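Local atomic coordinates of coat protein (Sulfolobus turreted icosahedral virus, PDB entry 2BBD), a protein that forms the major building block of the icosahedral viral capsid, probably as a double jelly-roll subunit like those of related bacterial and eukaryotic viruses. Residues 4-9 against 154-159; 22-27 against 129-134; 218-223 against 301-306. One frame throughout, in Å; residues are numbered along the deposited sequence.

From the N terminus, the chain first lays down strand 2-13 and then strand 19-24. Residues 129-134 pair with strand 19-24 and close the loop of interaction 2. The chain then turns into strand 145-158, which comes back to strand 2-13 and closes the longer loop of interaction 1. Interaction 2 therefore lies within the span of interaction 1. The two touch directly: Tyr-156 OH probably bonds to Pro-25 O, and Ile-154 packs on Pro-25. Interaction 3 follows in series: residues 301-306 return to 218-223 and close a separate loop, centred about 35 Å from the centre of interaction 2. Both belong to the same mixed sheet, near its two ends, whereas interaction 1 ties a separate antiparallel sheet.

Interaction 1 of 3, residues 4-9 against 154-159; sequences YTETLQ and ITYERV
Tyr-4 and Tyr-156 form an antiparallel hydrogen-bonded pair, as do Glu-6 and Ile-154. Tyr-156 N donates to Tyr-4 O at 2.7 Å. The return bond, Tyr-4 N to Tyr-156 O, is longer at 3.1 Å. Glu-6 and Ile-154 exchange bonds both ways. Between these pairs, Thr-5 OG1 and Thr-155 OG1 share a hydrogen bond of 2.9 Å on one face of the sheet.

The aromatic contact is on the other face. Tyr-4 CG sits between the backbone N and the carbonyl carbon (chi1 65°), and from there the ring lies against Tyr-156. Tyr-156 CB is over one face of the Tyr-4 ring, a CH-pi contact 3.9 Å from the centroid. The two rings are 28° from parallel but slid apart, with little overlap. Beyond the paired residues, Leu-8 CD1 meets Ile-154 CD1 tightly, at 3.4 Å.

Water 1 donates to Glu-6 OE1 and, weakly, to Tyr-156 OH. The stronger partner of Tyr-156 OH is Pro-25 O, and Tyr-4 OH bonds to Asn-28.

Strand 2-13 is one edge strand of its antiparallel sheet within this chain. Strand 145-158 lies between it and strand 29-43, where Ile-154 and Tyr-156 pack on Ile-30.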
loop_
_atom_site.group_PDB
_atom_site.type_symbol
_atom_site.label_atom_id
_atom_site.label_comp_id
_atom_site.label_asym_id
_atom_site.label_seq_id
_atom_site.Cartn_x
_atom_site.Cartn_y
_atom_site.Cartn_z
ATOM N N TYR A 4 16.348 10.861 -11.787
ATOM C CA TYR A 4 16.084 12.231 -11.370
ATOM C C TYR A 4 14.628 12.394 -10.985
ATOM O O TYR A 4 13.759 11.624 -11.402
ATOM C CB TYR A 4 16.448 13.230 -12.480
ATOM C CG TYR A 4 15.603 13.109 -13.728
ATOM C CD1 TYR A 4 15.834 12.090 -14.651
ATOM C CD2 TYR A 4 14.554 13.995 -13.972
ATOM C CE1 TYR A 4 15.047 11.955 -15.783
ATOM C CE2 TYR A 4 13.756 13.865 -15.096
ATOM C CZ TYR A 4 14.010 12.843 -15.998
ATOM O OH TYR A 4 13.215 12.690 -17.103
ATOM N N THR A 5 14.372 13.418 -10.187
ATOM C CA THR A 5 13.038 13.669 -9.699
ATOM C C THR A 5 12.531 15.066 -10.022
ATOM O O THR A 5 13.287 16.038 -9.998
ATOM C CB THR A 5 13.006 13.454 -8.164
ATOM O OG1 THR A 5 13.353 12.094 -7.870
ATOM C CG2 THR A 5 11.641 13.740 -7.608
ATOM N N GLU A 6 11.249 15.155 -10.355
ATOM C CA GLU A 6 10.639 16.447 -10.605
ATOM C C GLU A 6 9.182 16.476 -10.127
ATOM O O GLU A 6 8.467 15.462 -10.135
ATOM C CB GLU A 6 10.778 16.867 -12.090
ATOM C CG GLU A 6 10.183 15.952 -13.144
ATOM C CD GLU A 6 10.581 16.362 -14.585
ATOM O OE1 GLU A 6 9.908 15.925 -15.537
ATOM O OE2 GLU A 6 11.565 17.109 -14.774
ATOM N N THR A 7 8.764 17.650 -9.678
ATOM C CA THR A 7 7.419 17.845 -9.170
ATOM C C THR A 7 6.529 18.478 -10.227
ATOM O O THR A 7 6.873 19.507 -10.790
ATOM C CB THR A 7 7.461 18.758 -7.944
ATOM O OG1 THR A 7 8.346 18.190 -6.974
ATOM C CG2 THR A 7 6.078 18.932 -7.349
ATOM N N LEU A 8 5.388 17.859 -10.498
ATOM C CA LEU A 8 4.459 18.391 -11.489
ATOM C C LEU A 8 3.963 19.791 -11.093
ATOM O O LEU A 8 3.730 20.082 -9.918
ATOM C CB LEU A 8 3.282 17.427 -11.661
ATOM C CG LEU A 8 3.503 16.277 -12.650
ATOM C CD1 LEU A 8 4.904 15.726 -12.520
ATOM C CD2 LEU A 8 2.469 15.197 -12.429
ATOM N N GLN A 9 3.818 20.654 -12.090
ATOM C CA GLN A 9 3.364 22.019 -11.875
ATOM C C GLN A 9 1.904 22.043 -11.441
ATOM O O GLN A 9 1.510 22.832 -10.594
ATOM C CB GLN A 9 3.512 22.820 -13.174
ATOM C CG GLN A 9 3.632 24.312 -12.969
ATOM C CD GLN A 9 5.006 24.719 -12.463
ATOM O OE1 GLN A 9 5.425 24.313 -11.374
ATOM N NE2 GLN A 9 5.716 25.528 -13.251
ATOM N N ILE A 154 7.448 12.990 -9.406
ATOM C CA ILE A 154 7.827 11.775 -10.104
ATOM C C ILE A 154 9.323 11.543 -10.183
ATOM O O ILE A 154 10.099 12.459 -10.470
ATOM C CB ILE A 154 7.221 11.791 -11.525
ATOM C CG1 ILE A 154 5.709 11.978 -11.414
ATOM C CG2 ILE A 154 7.535 10.492 -12.270
ATOM C CD1 ILE A 154 5.059 12.358 -12.699
ATOM N N THR A 155 9.727 10.313 -9.893
ATOM C CA THR A 155 11.129 9.953 -9.993
ATOM C C THR A 155 11.268 9.183 -11.308
ATOM O O THR A 155 10.646 8.141 -11.495
ATOM C CB THR A 155 11.582 9.062 -8.825
ATOM O OG1 THR A 155 11.533 9.803 -7.598
ATOM C CG2 THR A 155 13.008 8.588 -9.062
ATOM N N TYR A 156 12.063 9.726 -12.225
ATOM C CA TYR A 156 12.277 9.100 -13.523
ATOM C C TYR A 156 13.641 8.460 -13.611
ATOM O O TYR A 156 14.485 8.632 -12.742
ATOM C CB TYR A 156 12.207 10.133 -14.653
ATOM C CG TYR A 156 10.843 10.696 -14.932
ATOM C CD1 TYR A 156 10.497 11.975 -14.510
ATOM C CD2 TYR A 156 9.909 9.966 -15.657
ATOM C CE1 TYR A 156 9.252 12.517 -14.812
ATOM C CE2 TYR A 156 8.663 10.493 -15.960
ATOM C CZ TYR A 156 8.339 11.767 -15.536
ATOM O OH TYR A 156 7.094 12.276 -15.814
ATOM N N GLU A 157 13.839 7.713 -14.683
ATOM C CA GLU A 157 15.126 7.111 -14.972
ATOM C C GLU A 157 15.220 7.155 -16.488
ATOM O O GLU A 157 14.320 6.688 -17.198
ATOM C CB GLU A 157 15.237 5.662 -14.491
ATOM C CG GLU A 157 16.680 5.162 -14.531
ATOM C CD GLU A 157 16.832 3.712 -14.112
ATOM O OE1 GLU A 157 16.211 3.302 -13.110
ATOM O OE2 GLU A 157 17.591 2.982 -14.780
ATOM N N ARG A 158 16.290 7.757 -16.979
ATOM C CA ARG A 158 16.490 7.853 -18.404
ATOM C C ARG A 158 17.140 6.554 -18.866
ATOM O O ARG A 158 18.348 6.356 -18.725
ATOM C CB ARG A 158 17.372 9.059 -18.733
ATOM C CG ARG A 158 17.728 9.156 -20.193
ATOM C CD ARG A 158 18.247 10.533 -20.553
ATOM N NE ARG A 158 18.906 10.520 -21.857
ATOM C CZ ARG A 158 20.123 10.025 -22.067
ATOM N NH1 ARG A 158 20.811 9.506 -21.055
ATOM N NH2 ARG A 158 20.653 10.045 -23.286
ATOM N N VAL A 159 16.315 5.665 -19.398
ATOM C CA VAL A 159 16.777 4.376 -19.882
ATOM C C VAL A 159 16.897 4.445 -21.398
ATOM O O VAL A 159 15.910 4.650 -22.109
ATOM C CB VAL A 159 15.795 3.261 -19.472
ATOM C CG1 VAL A 159 16.313 1.917 -19.922
ATOM C CG2 VAL A 159 15.623 3.274 -17.956
HETATM O O HOH W 1 7.462 15.697 -15.536
#

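Interaction 2 of 3, residues 22-27 against 129-134; sequences IKIPRN and QNIILS
Ile-24 packs its CB against the CG2 branch of Ile-131, with Ile-24 CB and Ile-131 CG2 3.7 Å apart. The two side chains cross at about a right angle. Ile-24 CD1 reaches on to Leu-133 CB. The backbones run antiparallel. Ile-22 and Leu-133 exchange two hydrogen bonds. Ile-24 N then donates almost straight to Ile-131 O (2.8 Å, 176° at the hydrogen). The return path is bridged by water 2, which donates to Ile-24 O at 2.6 Å and accepts from Ile-131 N at 2.7 Å.

On the opposite face of the sheet from these isoleucines, Lys-23 turns at chi2 (59°), which brings its CD to 3.2 Å from Ile-131 O. Beyond the strand, Arg-26 CG rests on Ile-131 CD1 at 3.7 Å. Gln-129 OE1 comes over one face of the Arg-26 guanidinium, 3.6 Å from Arg-26 NH2, without a direct hydrogen bond. Water 3 links Arg-26 NE and Gln-129 OE1 weakly.

A buried face of isoleucine and leucine thus packs on strands 29-43 and 145-158, while Arg-26 adds an aliphatic contact and water-mediated polar ones. Direct bonds join the backbones at Ile-22 and, one way, at Ile-24, where water completes the pairing.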
loop_
_atom_site.group_PDB
_atom_site.type_symbol
_atom_site.label_atom_id
_atom_site.label_comp_id
_atom_site.label_asym_id
_atom_site.label_seq_id
_atom_site.Cartn_x
_atom_site.Cartn_y
_atom_site.Cartn_z
ATOM N N ILE A 22 -5.447 11.833 -12.165
ATOM C CA ILE A 22 -4.244 12.584 -12.486
ATOM C C ILE A 22 -3.475 11.870 -13.585
ATOM O O ILE A 22 -3.169 10.686 -13.472
ATOM C CB ILE A 22 -3.333 12.728 -11.247
ATOM C CG1 ILE A 22 -4.101 13.419 -10.114
ATOM C CG2 ILE A 22 -2.099 13.542 -11.594
ATOM C CD1 ILE A 22 -3.335 13.429 -8.774
ATOM N N LYS A 23 -3.171 12.583 -14.660
ATOM C CA LYS A 23 -2.424 11.973 -15.749
ATOM C C LYS A 23 -0.944 12.059 -15.421
ATOM O O LYS A 23 -0.442 13.121 -15.062
ATOM C CB LYS A 23 -2.703 12.700 -17.065
ATOM C CG LYS A 23 -2.092 12.007 -18.278
ATOM C CD LYS A 23 -2.617 10.578 -18.427
ATOM C CE LYS A 23 -2.421 10.088 -19.846
ATOM N NZ LYS A 23 -3.011 11.048 -20.840
ATOM N N ILE A 24 -0.249 10.936 -15.526
ATOM C CA ILE A 24 1.174 10.908 -15.238
ATOM C C ILE A 24 1.958 11.062 -16.537
ATOM O O ILE A 24 1.750 10.312 -17.486
ATOM C CB ILE A 24 1.554 9.593 -14.546
ATOM C CG1 ILE A 24 0.752 9.451 -13.245
ATOM C CG2 ILE A 24 3.052 9.550 -14.276
ATOM C CD1 ILE A 24 0.972 10.586 -12.257
ATOM N N PRO A 25 2.858 12.052 -16.603
ATOM C CA PRO A 25 3.670 12.297 -17.805
ATOM C C PRO A 25 4.663 11.156 -18.065
ATOM O O PRO A 25 5.298 10.656 -17.135
ATOM C CB PRO A 25 4.391 13.610 -17.483
ATOM C CG PRO A 25 3.521 14.247 -16.424
ATOM C CD PRO A 25 3.114 13.077 -15.580
ATOM N N ARG A 26 4.797 10.768 -19.331
ATOM C CA ARG A 26 5.692 9.685 -19.737
ATOM C C ARG A 26 6.996 10.208 -20.331
ATOM O O ARG A 26 7.363 9.855 -21.451
ATOM C CB ARG A 26 4.972 8.796 -20.754
ATOM C CG ARG A 26 3.663 8.249 -20.216
ATOM C CD ARG A 26 2.928 7.366 -21.209
ATOM N NE ARG A 26 2.377 8.127 -22.324
ATOM C CZ ARG A 26 3.028 8.381 -23.455
ATOM N NH1 ARG A 26 4.264 7.929 -23.626
ATOM N NH2 ARG A 26 2.439 9.078 -24.418
ATOM N N ASN A 27 7.696 11.038 -19.563
ATOM C CA ASN A 27 8.949 11.632 -19.998
ATOM C C ASN A 27 10.075 10.630 -20.128
ATOM O O ASN A 27 10.972 10.802 -20.946
ATOM C CB ASN A 27 9.379 12.717 -19.019
ATOM C CG ASN A 27 8.376 13.845 -18.921
ATOM O OD1 ASN A 27 8.527 14.746 -18.101
ATOM N ND2 ASN A 27 7.343 13.802 -19.760
ATOM N N GLN A 129 0.590 3.656 -22.725
ATOM C CA GLN A 129 -0.325 4.774 -22.894
ATOM C C GLN A 129 -1.166 5.046 -21.657
ATOM O O GLN A 129 -1.471 4.143 -20.884
ATOM C CB GLN A 129 -1.288 4.500 -24.058
ATOM C CG GLN A 129 -0.622 4.315 -25.412
ATOM C CD GLN A 129 -0.400 5.626 -26.133
ATOM O OE1 GLN A 129 0.089 6.598 -25.548
ATOM N NE2 GLN A 129 -0.756 5.663 -27.417
ATOM N N ASN A 130 -1.532 6.309 -21.494
ATOM C CA ASN A 130 -2.407 6.757 -20.418
ATOM C C ASN A 130 -2.186 6.234 -18.993
ATOM O O ASN A 130 -2.965 5.415 -18.488
ATOM C CB ASN A 130 -3.848 6.493 -20.848
ATOM C CG ASN A 130 -4.180 7.141 -22.196
ATOM O OD1 ASN A 130 -4.837 6.539 -23.049
ATOM N ND2 ASN A 130 -3.723 8.379 -22.384
ATOM N N ILE A 131 -1.126 6.712 -18.348
ATOM C CA ILE A 131 -0.851 6.329 -16.970
ATOM C C ILE A 131 -1.700 7.286 -16.130
ATOM O O ILE A 131 -1.523 8.502 -16.200
ATOM C CB ILE A 131 0.626 6.531 -16.598
ATOM C CG1 ILE A 131 1.525 5.750 -17.567
ATOM C CG2 ILE A 131 0.861 6.055 -15.163
ATOM C CD1 ILE A 131 3.022 5.987 -17.353
ATOM N N ILE A 132 -2.623 6.740 -15.347
ATOM C CA ILE A 132 -3.498 7.569 -14.524
ATOM C C ILE A 132 -3.482 7.224 -13.044
ATOM O O ILE A 132 -3.689 6.074 -12.669
ATOM C CB ILE A 132 -4.973 7.468 -15.009
ATOM C CG1 ILE A 132 -5.093 7.989 -16.444
ATOM C CG2 ILE A 132 -5.886 8.265 -14.080
ATOM C CD1 ILE A 132 -6.439 7.699 -17.075
ATOM N N LEU A 133 -3.227 8.230 -12.211
ATOM C CA LEU A 133 -3.254 8.052 -10.763
ATOM C C LEU A 133 -4.579 8.657 -10.300
ATOM O O LEU A 133 -4.771 9.867 -10.354
ATOM C CB LEU A 133 -2.093 8.786 -10.087
ATOM C CG LEU A 133 -2.209 8.867 -8.556
ATOM C CD1 LEU A 133 -2.150 7.475 -7.932
ATOM C CD2 LEU A 133 -1.093 9.728 -8.013
ATOM N N SER A 134 -5.499 7.813 -9.859
ATOM C CA SER A 134 -6.783 8.298 -9.398
ATOM C C SER A 134 -6.820 8.385 -7.876
ATOM O O SER A 134 -6.542 7.413 -7.175
ATOM C CB SER A 134 -7.900 7.386 -9.902
ATOM O OG SER A 134 -7.855 7.281 -11.316
HETATM O O HOH W 2 0.269 8.929 -19.173
HETATM O O HOH W 3 -0.813 8.701 -23.067
#

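Interaction 3 of 3, residues 218-223 against 301-306; sequences VINSTS and NQDNVY
An antiparallel strand pair, probably part of the second jelly roll, is followed on the 218-223 side by an Asx turn at Asn-220. Val-218 and Ile-219, of strand 210-219, lie opposite Val-305 and Asn-304 of strand 303-313. Ile-219 N donates to Asn-304 O at 2.9 Å, nearly straight at 176°. Asn-304 N returns a longer bond to Ile-219 O, 3.2 Å. Val-218 and Val-305 form the neighbouring non-hydrogen-bonded pair, with loose contact between their CG2 methyls.

On the face that carries Ile-219 and Asn-304, Ile-219 CG1 approaches the edge of the Tyr-306 ring, 3.6 Å from Tyr-306 CE2. Asn-304 OD1 bonds to Asn-192 N on strand 182-193, the other neighbour of strand 303-313.

Asn-220 shapes the turn. Its OD1 accepts two backbone donors, Thr-222 N at 2.7 Å and Ser-223 N at 3.1 Å. The two bonds fix the rotation of the amide. The other end of that amide, ND2, lies 3.4 Å from Asn-301 ND2. These are two donors that do not bond each other; both bond to the carboxylate of Asp-229, whose OD2 is also close to Asp-303 OD2. Such crowding of like charges could raise the proton affinity of one of them, although the two amide donors might partly offset it.

Past the last strand bond a water joins the segments: water 4 accepts from Ser-221 N at 2.8 Å and donates to Gln-302 O at 2.9 Å.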
loop_
_atom_site.group_PDB
_atom_site.type_symbol
_atom_site.label_atom_id
_atom_site.label_comp_id
_atom_site.label_asym_id
_atom_site.label_seq_id
_atom_site.Cartn_x
_atom_site.Cartn_y
_atom_site.Cartn_z
ATOM N N VAL A 218 -6.444 -4.863 11.394
ATOM C CA VAL A 218 -7.800 -5.224 11.765
ATOM C C VAL A 218 -8.580 -4.076 12.403
ATOM O O VAL A 218 -8.050 -3.322 13.211
ATOM C CB VAL A 218 -7.746 -6.437 12.725
ATOM C CG1 VAL A 218 -9.125 -6.915 13.039
ATOM C CG2 VAL A 218 -6.930 -7.553 12.081
ATOM N N ILE A 219 -9.847 -3.954 12.034
ATOM C CA ILE A 219 -10.685 -2.889 12.561
ATOM C C ILE A 219 -11.770 -3.405 13.500
ATOM O O ILE A 219 -12.556 -4.292 13.149
ATOM C CB ILE A 219 -11.388 -2.108 11.419
ATOM C CG1 ILE A 219 -10.357 -1.516 10.455
ATOM C CG2 ILE A 219 -12.264 -1.010 12.010
ATOM C CD1 ILE A 219 -9.384 -0.533 11.079
ATOM N N ASN A 220 -11.807 -2.824 14.693
ATOM C CA ASN A 220 -12.791 -3.163 15.720
ATOM C C ASN A 220 -13.875 -2.078 15.609
ATOM O O ASN A 220 -13.556 -0.891 15.520
ATOM C CB ASN A 220 -12.101 -3.136 17.094
ATOM C CG ASN A 220 -13.050 -3.393 18.250
ATOM O OD1 ASN A 220 -13.919 -2.574 18.556
ATOM N ND2 ASN A 220 -12.872 -4.533 18.914
ATOM N N SER A 221 -15.144 -2.486 15.607
ATOM C CA SER A 221 -16.260 -1.541 15.471
ATOM C C SER A 221 -16.349 -0.476 16.563
ATOM O O SER A 221 -17.036 0.528 16.395
ATOM C CB SER A 221 -17.594 -2.292 15.400
ATOM O OG SER A 221 -17.958 -2.816 16.667
ATOM N N THR A 222 -15.659 -0.683 17.678
ATOM C CA THR A 222 -15.681 0.289 18.772
ATOM C C THR A 222 -14.398 1.111 18.860
ATOM O O THR A 222 -14.436 2.338 18.923
ATOM C CB THR A 222 -15.891 -0.404 20.151
ATOM O OG1 THR A 222 -17.228 -0.912 20.239
ATOM C CG2 THR A 222 -15.656 0.575 21.290
ATOM N N SER A 223 -13.262 0.429 18.861
ATOM C CA SER A 223 -11.976 1.099 18.980
ATOM C C SER A 223 -11.259 1.330 17.656
ATOM O O SER A 223 -10.152 1.861 17.642
ATOM C CB SER A 223 -11.076 0.283 19.899
ATOM O OG SER A 223 -10.935 -1.019 19.378
ATOM N N ASN A 301 -12.038 -10.303 18.964
ATOM C CA ASN A 301 -13.375 -9.788 18.649
ATOM C C ASN A 301 -13.670 -10.006 17.162
ATOM O O ASN A 301 -12.753 -10.184 16.359
ATOM C CB ASN A 301 -13.461 -8.278 18.953
ATOM C CG ASN A 301 -13.497 -7.963 20.461
ATOM O OD1 ASN A 301 -14.404 -8.388 21.166
ATOM N ND2 ASN A 301 -12.509 -7.205 20.944
ATOM N N GLN A 302 -14.947 -9.997 16.792
ATOM C CA GLN A 302 -15.293 -10.164 15.387
ATOM C C GLN A 302 -14.982 -8.825 14.733
ATOM O O GLN A 302 -15.598 -7.809 15.058
ATOM C CB GLN A 302 -16.773 -10.497 15.216
ATOM C CG GLN A 302 -17.167 -10.716 13.757
ATOM C CD GLN A 302 -18.576 -11.254 13.601
ATOM O OE1 GLN A 302 -18.941 -12.253 14.221
ATOM N NE2 GLN A 302 -19.373 -10.598 12.767
ATOM N N ASP A 303 -14.014 -8.823 13.822
ATOM C CA ASP A 303 -13.615 -7.588 13.159
ATOM C C ASP A 303 -13.547 -7.721 11.650
ATOM O O ASP A 303 -13.736 -8.800 11.088
ATOM C CB ASP A 303 -12.221 -7.135 13.615
ATOM C CG ASP A 303 -12.068 -7.084 15.123
ATOM O OD1 ASP A 303 -13.007 -6.638 15.811
ATOM O OD2 ASP A 303 -10.986 -7.475 15.611
ATOM N N ASN A 304 -13.254 -6.600 11.005
ATOM C CA ASN A 304 -13.089 -6.594 9.570
ATOM C C ASN A 304 -11.577 -6.573 9.365
ATOM O O ASN A 304 -10.857 -5.849 10.057
ATOM C CB ASN A 304 -13.781 -5.377 8.965
ATOM C CG ASN A 304 -15.297 -5.494 9.023
ATOM O OD1 ASN A 304 -15.846 -6.591 8.905
ATOM N ND2 ASN A 304 -15.977 -4.370 9.197
ATOM N N VAL A 305 -11.104 -7.403 8.445
ATOM C CA VAL A 305 -9.683 -7.523 8.167
ATOM C C VAL A 305 -9.276 -6.940 6.817
ATOM O O VAL A 305 -9.968 -7.110 5.815
ATOM C CB VAL A 305 -9.255 -9.010 8.205
ATOM C CG1 VAL A 305 -7.738 -9.129 8.041
ATOM C CG2 VAL A 305 -9.739 -9.657 9.519
ATOM N N TYR A 306 -8.128 -6.277 6.802
ATOM C CA TYR A 306 -7.611 -5.677 5.584
ATOM C C TYR A 306 -6.213 -6.159 5.283
ATOM O O TYR A 306 -5.322 -6.083 6.125
ATOM C CB TYR A 306 -7.635 -4.164 5.714
ATOM C CG TYR A 306 -9.043 -3.666 5.851
ATOM C CD1 TYR A 306 -9.859 -3.518 4.730
ATOM C CD2 TYR A 306 -9.588 -3.420 7.107
ATOM C CE1 TYR A 306 -11.179 -3.139 4.861
ATOM C CE2 TYR A 306 -10.903 -3.049 7.251
ATOM C CZ TYR A 306 -11.700 -2.908 6.128
ATOM O OH TYR A 306 -13.020 -2.553 6.280
HETATM O O HOH W 4 -15.561 -5.155 16.274
#